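Local coordinates for protein transcriptional regulator, LYSR family (Neisseria meningitidis, PDB 4AB5) that probably regulates transcription of methionine-biosynthesis genes as a MetR-like LysR-family DNA-binding factor, of which this chain is the regulatory, substrate-binding-type domain, at residues F20-P25 and Q203-R208; G28-M33 and V37-V42. All coordinates share one frame; numbering follows the deposited sequence.

Overall arrangement
Interactions 1 and 2 both hold helix 20-33, the first from the side of helix 196-212 and the second from strand 37-42, and their centres lie about 12 Å apart. Each is mostly buried and built on apolar side chains, but interaction 1 sits closer to the centre of the chain, about 12 Å against about 19 Å. The two are tied directly: Arg208 NE forms a 3.0 Å salt bridge to Glu29 OE1, and Ile204 packs on Phe30. Their polar ends differ in place, the arginine of interaction 1 being paired within the subunit. Both contacts border the second subunit, interaction 1 by packing alone, interaction 2 also through polar bonds of Arg31 and Asp40.

Interaction 1. Residues F20-P25 and Q203-R208; sequences FDWLMP and QIIRER
Ile205 of helix 196-212 fits against Trp22 and Leu23 at the start of helix 20-33, two helices that pack together in the periplasmic-binding-protein-like regulatory domain of a LysR-type regulator. The axes of the short segments come within 9.8 Å, with an angle of 121° between their directions.

The apolar part centres on the branched isoleucine. Its CG2 touches Trp22 CZ3 at 3.5 Å, on the benzo end of the indole, while its other branch ends with CD1 at 3.8 Å from Leu23 CD1. With CG between the backbone N and the carbonyl carbon (chi1 48°), the indole of Trp22 extends toward helix 196-212 and presents CZ3 to Ile205; Phe78 meets it edge-to-face. Ile62 of strand 60-63 touches all three side chains, closing the cluster against the sheet.

The polar part lies at the more open margin. Arg208 lays one face of its guanidinium by the carbonyl of Pro25, while its NE is engaged in a salt bridge with Glu29 of helix 20-33, one turn beyond Pro25. A water in the guanidinium plane weakly links Arg208 NH1 with Trp22 O. The proline ring also touches the guanidinium, Pro25 CB lying 3.8 Å from Arg208 NH1.

Interaction 2. Residues G28-M33 and V37-V42; sequences GEFRPM and VELDIV
Val37 opens the strand by meeting the ring of Phe30, of helix 20-33, in the second half of a beta-alpha-beta crossover: strand 8-13, the helix, then strand 37-42, which pairs parallel with 8-13. The helix segment runs over the strand at 159° between directions, with the axes 9.3 Å apart. Val37 CG1 lies in the plane of the phenyl ring at its edge, 3.8 Å from Phe30 CE1, and the two side chains cross at about a right angle. Glu38 turns away from the helix, and its backbone bonds to Gly8 and Leu10 of the neighbouring strand.

Leu39 comes back toward the helix and makes the larger contact. Both methyls lie against the CD1-CE1 rim from one side of the ring plane, CD1 nearer to the plane and 3.9 Å from Phe30 CD1, CD2 higher above it and as far from Phe30 CE1. Phe30 reaches this spot with CG anti to the backbone N (chi1 175°), and Trp34 stacks on it while Phe201 meets it edge-to-face. Leu39 CD1 also brushes Arg31, 4.0 Å from NH1.

Beyond it Asp40 forms a salt bridge with Arg135 of the second subunit, and Ile41 packs on Met24 and Met27. Across this face cohesion is therefore apolar, while the guanidinium of Arg31, hydrogen-bonded to Gln145 of the second subunit, spends its polarity on the dimer.

Interaction 1. Residues F20-P25 and Q203-R208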
loop_
_atom_site.group_PDB
_atom_site.type_symbol
_atom_site.label_atom_id
_atom_site.label_comp_id
_atom_site.label_asym_id
_atom_site.label_seq_id
_atom_site.Cartn_x
_atom_site.Cartn_y
_atom_site.Cartn_z
ATOM N N PHE B 20 -1.352 -7.264 -5.322
ATOM C CA PHE B 20 -2.534 -6.466 -4.981
ATOM C C PHE B 20 -2.934 -5.454 -6.060
ATOM O O PHE B 20 -4.130 -5.190 -6.235
ATOM C CB PHE B 20 -2.339 -5.782 -3.618
ATOM C CG PHE B 20 -2.534 -6.690 -2.427
ATOM C CD1 PHE B 20 -1.521 -7.550 -2.010
ATOM C CD2 PHE B 20 -3.728 -6.676 -1.711
ATOM C CE1 PHE B 20 -1.705 -8.394 -0.903
ATOM C CE2 PHE B 20 -3.921 -7.532 -0.619
ATOM C CZ PHE B 20 -2.905 -8.378 -0.215
ATOM N N ASP B 21 -1.953 -4.925 -6.814
ATOM C CA ASP B 21 -2.220 -3.980 -7.897
ATOM C C ASP B 21 -3.145 -4.528 -8.976
ATOM O O ASP B 21 -3.995 -3.789 -9.475
ATOM C CB ASP B 21 -0.913 -3.441 -8.499
ATOM C CG ASP B 21 -0.205 -2.409 -7.636
ATOM O OD1 ASP B 21 -0.766 -2.025 -6.577
ATOM O OD2 ASP B 21 0.906 -1.973 -8.023
ATOM N N TRP B 22 -2.990 -5.818 -9.327
ATOM C CA TRP B 22 -3.836 -6.485 -10.323
ATOM C C TRP B 22 -4.909 -7.398 -9.702
ATOM O O TRP B 22 -5.953 -7.617 -10.329
ATOM C CB TRP B 22 -2.999 -7.235 -11.374
ATOM C CG TRP B 22 -1.922 -8.103 -10.803
ATOM C CD1 TRP B 22 -0.603 -7.787 -10.675
ATOM C CD2 TRP B 22 -2.065 -9.434 -10.298
ATOM N NE1 TRP B 22 0.086 -8.842 -10.130
ATOM C CE2 TRP B 22 -0.789 -9.865 -9.884
ATOM C CE3 TRP B 22 -3.154 -10.315 -10.158
ATOM C CZ2 TRP B 22 -0.574 -11.122 -9.314
ATOM C CZ3 TRP B 22 -2.943 -11.551 -9.572
ATOM C CH2 TRP B 22 -1.662 -11.955 -9.182
ATOM N N LEU B 23 -4.663 -7.896 -8.473
ATOM C CA LEU B 23 -5.573 -8.784 -7.758
ATOM C C LEU B 23 -6.817 -8.092 -7.227
ATOM O O LEU B 23 -7.894 -8.685 -7.277
ATOM C CB LEU B 23 -4.845 -9.559 -6.642
ATOM C CG LEU B 23 -5.569 -10.790 -6.082
ATOM C CD1 LEU B 23 -5.769 -11.845 -7.146
ATOM C CD2 LEU B 23 -4.812 -11.370 -4.908
HETATM N N MSE B 24 -6.676 -6.856 -6.706
HETATM C CA MSE B 24 -7.814 -6.079 -6.198
HETATM C C MSE B 24 -8.824 -5.746 -7.313
HETATM O O MSE B 24 -9.980 -6.121 -7.138
HETATM C CB MSE B 24 -7.368 -4.846 -5.384
HETATM C CG MSE B 24 -6.548 -5.191 -4.137
HETATM SE SE MSE B 24 -7.351 -6.507 -2.927
HETATM C CE MSE B 24 -6.394 -8.159 -3.474
ATOM N N PRO B 25 -8.446 -5.161 -8.494
ATOM C CA PRO B 25 -9.450 -4.968 -9.562
ATOM C C PRO B 25 -9.968 -6.275 -10.185
ATOM O O PRO B 25 -11.056 -6.269 -10.757
ATOM C CB PRO B 25 -8.742 -4.071 -10.582
ATOM C CG PRO B 25 -7.317 -4.241 -10.334
ATOM C CD PRO B 25 -7.130 -4.622 -8.900
ATOM N N GLN B 203 -8.882 -16.911 -15.033
ATOM C CA GLN B 203 -8.972 -16.365 -16.387
ATOM C C GLN B 203 -9.192 -14.850 -16.392
ATOM O O GLN B 203 -8.706 -14.186 -17.302
ATOM C CB GLN B 203 -9.899 -17.154 -17.330
ATOM C CG GLN B 203 -11.384 -17.118 -17.019
ATOM C CD GLN B 203 -12.171 -18.038 -17.923
ATOM O OE1 GLN B 203 -12.189 -17.882 -19.151
ATOM N NE2 GLN B 203 -12.853 -19.014 -17.336
ATOM N N ILE B 204 -9.833 -14.301 -15.324
ATOM C CA ILE B 204 -10.037 -12.861 -15.116
ATOM C C ILE B 204 -8.678 -12.220 -14.833
ATOM O O ILE B 204 -8.348 -11.225 -15.476
ATOM C CB ILE B 204 -11.107 -12.573 -14.013
ATOM C CG1 ILE B 204 -12.545 -12.843 -14.537
ATOM C CG2 ILE B 204 -11.000 -11.140 -13.445
ATOM C CD1 ILE B 204 -13.660 -13.011 -13.413
ATOM N N ILE B 205 -7.872 -12.816 -13.913
ATOM C CA ILE B 205 -6.519 -12.345 -13.560
ATOM C C ILE B 205 -5.643 -12.267 -14.833
ATOM O O ILE B 205 -4.957 -11.262 -15.037
ATOM C CB ILE B 205 -5.869 -13.257 -12.471
ATOM C CG1 ILE B 205 -6.521 -13.076 -11.072
ATOM C CG2 ILE B 205 -4.348 -13.079 -12.405
ATOM C CD1 ILE B 205 -6.131 -14.241 -10.018
ATOM N N ARG B 206 -5.690 -13.325 -15.687
ATOM C CA ARG B 206 -4.914 -13.411 -16.927
ATOM C C ARG B 206 -5.340 -12.396 -17.985
ATOM O O ARG B 206 -4.480 -11.684 -18.503
ATOM C CB ARG B 206 -4.900 -14.839 -17.495
ATOM C CG ARG B 206 -4.003 -15.799 -16.727
ATOM C CD ARG B 206 -3.825 -17.130 -17.453
ATOM N NE ARG B 206 -5.084 -17.861 -17.593
ATOM C CZ ARG B 206 -5.541 -18.760 -16.727
ATOM N NH1 ARG B 206 -4.824 -19.089 -15.657
ATOM N NH2 ARG B 206 -6.716 -19.346 -16.930
ATOM N N GLU B 207 -6.652 -12.299 -18.288
ATOM C CA GLU B 207 -7.177 -11.337 -19.272
ATOM C C GLU B 207 -6.859 -9.918 -18.861
ATOM O O GLU B 207 -6.467 -9.124 -19.710
ATOM C CB GLU B 207 -8.697 -11.483 -19.475
ATOM C CG GLU B 207 -9.113 -12.724 -20.248
ATOM C CD GLU B 207 -10.605 -13.011 -20.318
ATOM O OE1 GLU B 207 -11.357 -12.591 -19.405
ATOM O OE2 GLU B 207 -11.014 -13.703 -21.278
ATOM N N ARG B 208 -7.017 -9.608 -17.557
ATOM C CA ARG B 208 -6.760 -8.283 -16.993
ATOM C C ARG B 208 -5.290 -7.925 -17.017
ATOM O O ARG B 208 -4.949 -6.812 -17.409
ATOM C CB ARG B 208 -7.324 -8.144 -15.570
ATOM C CG ARG B 208 -8.815 -7.892 -15.515
ATOM C CD ARG B 208 -9.235 -7.381 -14.146
ATOM N NE ARG B 208 -10.369 -6.464 -14.256
ATOM C CZ ARG B 208 -10.265 -5.142 -14.352
ATOM N NH1 ARG B 208 -9.073 -4.561 -14.337
ATOM N NH2 ARG B 208 -11.352 -4.391 -14.459
HETATM O O HOH W 1 -6.172 -5.989 -13.392
#

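Interaction 2. Residues G28-M33 and V37-V42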
loop_
_atom_site.group_PDB
_atom_site.type_symbol
_atom_site.label_atom_id
_atom_site.label_comp_id
_atom_site.label_asym_id
_atom_site.label_seq_id
_atom_site.Cartn_x
_atom_site.Cartn_y
_atom_site.Cartn_z
ATOM N N GLY B 28 -12.839 -7.066 -8.118
ATOM C CA GLY B 28 -13.860 -6.082 -8.469
ATOM C C GLY B 28 -14.655 -6.414 -9.716
ATOM O O GLY B 28 -15.787 -5.945 -9.864
ATOM N N GLU B 29 -14.053 -7.205 -10.632
ATOM C CA GLU B 29 -14.659 -7.671 -11.890
ATOM C C GLU B 29 -15.414 -8.981 -11.636
ATOM O O GLU B 29 -16.527 -9.155 -12.128
ATOM C CB GLU B 29 -13.575 -7.838 -12.980
ATOM C CG GLU B 29 -14.117 -8.079 -14.381
ATOM C CD GLU B 29 -13.068 -8.095 -15.476
ATOM O OE1 GLU B 29 -12.741 -7.008 -16.006
ATOM O OE2 GLU B 29 -12.560 -9.191 -15.802
ATOM N N PHE B 30 -14.805 -9.886 -10.857
ATOM C CA PHE B 30 -15.368 -11.182 -10.465
ATOM C C PHE B 30 -16.674 -11.020 -9.653
ATOM O O PHE B 30 -17.645 -11.722 -9.924
ATOM C CB PHE B 30 -14.322 -11.977 -9.654
ATOM C CG PHE B 30 -14.790 -13.296 -9.081
ATOM C CD1 PHE B 30 -15.366 -13.359 -7.814
ATOM C CD2 PHE B 30 -14.610 -14.478 -9.785
ATOM C CE1 PHE B 30 -15.809 -14.572 -7.286
ATOM C CE2 PHE B 30 -15.027 -15.696 -9.245
ATOM C CZ PHE B 30 -15.641 -15.732 -8.008
ATOM N N ARG B 31 -16.670 -10.130 -8.637
ATOM C CA ARG B 31 -17.801 -9.904 -7.736
ATOM C C ARG B 31 -19.178 -9.788 -8.403
ATOM O O ARG B 31 -20.000 -10.650 -8.099
ATOM C CB ARG B 31 -17.513 -8.778 -6.749
ATOM C CG ARG B 31 -18.542 -8.601 -5.629
ATOM C CD ARG B 31 -17.948 -7.815 -4.467
ATOM N NE ARG B 31 -17.181 -6.671 -4.957
ATOM C CZ ARG B 31 -15.891 -6.463 -4.729
ATOM N NH1 ARG B 31 -15.211 -7.274 -3.930
ATOM N NH2 ARG B 31 -15.285 -5.410 -5.253
ATOM N N PRO B 32 -19.463 -8.825 -9.337
ATOM C CA PRO B 32 -20.797 -8.795 -9.961
ATOM C C PRO B 32 -21.143 -10.035 -10.793
ATOM O O PRO B 32 -22.331 -10.337 -10.959
ATOM C CB PRO B 32 -20.749 -7.540 -10.834
ATOM C CG PRO B 32 -19.302 -7.293 -11.077
ATOM C CD PRO B 32 -18.626 -7.704 -9.829
HETATM N N MSE B 33 -20.116 -10.725 -11.335
HETATM C CA MSE B 33 -20.235 -11.931 -12.159
HETATM C C MSE B 33 -20.659 -13.160 -11.333
HETATM O O MSE B 33 -21.351 -14.052 -11.840
HETATM C CB MSE B 33 -18.889 -12.213 -12.828
HETATM C CG MSE B 33 -18.914 -12.107 -14.310
HETATM SE SE MSE B 33 -17.215 -11.506 -14.919
HETATM C CE MSE B 33 -17.872 -10.499 -16.465
ATOM N N VAL B 37 -20.817 -15.860 -4.400
ATOM C CA VAL B 37 -19.519 -16.356 -3.948
ATOM C C VAL B 37 -18.975 -15.323 -2.969
ATOM O O VAL B 37 -18.752 -14.169 -3.345
ATOM C CB VAL B 37 -18.549 -16.643 -5.141
ATOM C CG1 VAL B 37 -17.132 -16.960 -4.665
ATOM C CG2 VAL B 37 -19.075 -17.763 -6.030
ATOM N N GLU B 38 -18.814 -15.728 -1.700
ATOM C CA GLU B 38 -18.285 -14.861 -0.645
ATOM C C GLU B 38 -16.777 -14.694 -0.809
ATOM O O GLU B 38 -16.039 -15.672 -0.794
ATOM C CB GLU B 38 -18.639 -15.411 0.744
ATOM C CG GLU B 38 -20.105 -15.244 1.108
ATOM C CD GLU B 38 -20.482 -15.781 2.475
ATOM O OE1 GLU B 38 -20.506 -17.022 2.647
ATOM O OE2 GLU B 38 -20.782 -14.956 3.367
ATOM N N LEU B 39 -16.334 -13.457 -1.018
ATOM C CA LEU B 39 -14.923 -13.127 -1.220
ATOM C C LEU B 39 -14.232 -12.721 0.082
ATOM O O LEU B 39 -14.851 -12.110 0.954
ATOM C CB LEU B 39 -14.774 -12.016 -2.279
ATOM C CG LEU B 39 -14.963 -12.411 -3.752
ATOM C CD1 LEU B 39 -15.188 -11.176 -4.611
ATOM C CD2 LEU B 39 -13.752 -13.175 -4.289
ATOM N N ASP B 40 -12.947 -13.066 0.204
ATOM C CA ASP B 40 -12.117 -12.746 1.365
ATOM C C ASP B 40 -10.642 -12.758 0.992
ATOM O O ASP B 40 -10.266 -13.387 0.001
ATOM C CB ASP B 40 -12.381 -13.725 2.533
ATOM C CG ASP B 40 -12.089 -13.157 3.916
ATOM O OD1 ASP B 40 -11.824 -11.941 4.019
ATOM O OD2 ASP B 40 -12.169 -13.918 4.897
ATOM N N ILE B 41 -9.813 -12.031 1.773
ATOM C CA ILE B 41 -8.360 -11.972 1.604
ATOM C C ILE B 41 -7.753 -12.524 2.878
ATOM O O ILE B 41 -8.056 -12.023 3.957
ATOM C CB ILE B 41 -7.821 -10.550 1.249
ATOM C CG1 ILE B 41 -8.481 -9.993 -0.042
ATOM C CG2 ILE B 41 -6.275 -10.567 1.124
ATOM C CD1 ILE B 41 -8.635 -8.511 -0.093
ATOM N N VAL B 42 -6.946 -13.591 2.754
ATOM C CA VAL B 42 -6.258 -14.251 3.871
ATOM C C VAL B 42 -4.759 -13.907 3.733
ATOM O O VAL B 42 -4.071 -14.467 2.878
ATOM C CB VAL B 42 -6.532 -15.787 3.899
ATOM C CG1 VAL B 42 -6.051 -16.410 5.208
ATOM C CG2 VAL B 42 -8.014 -16.096 3.680
#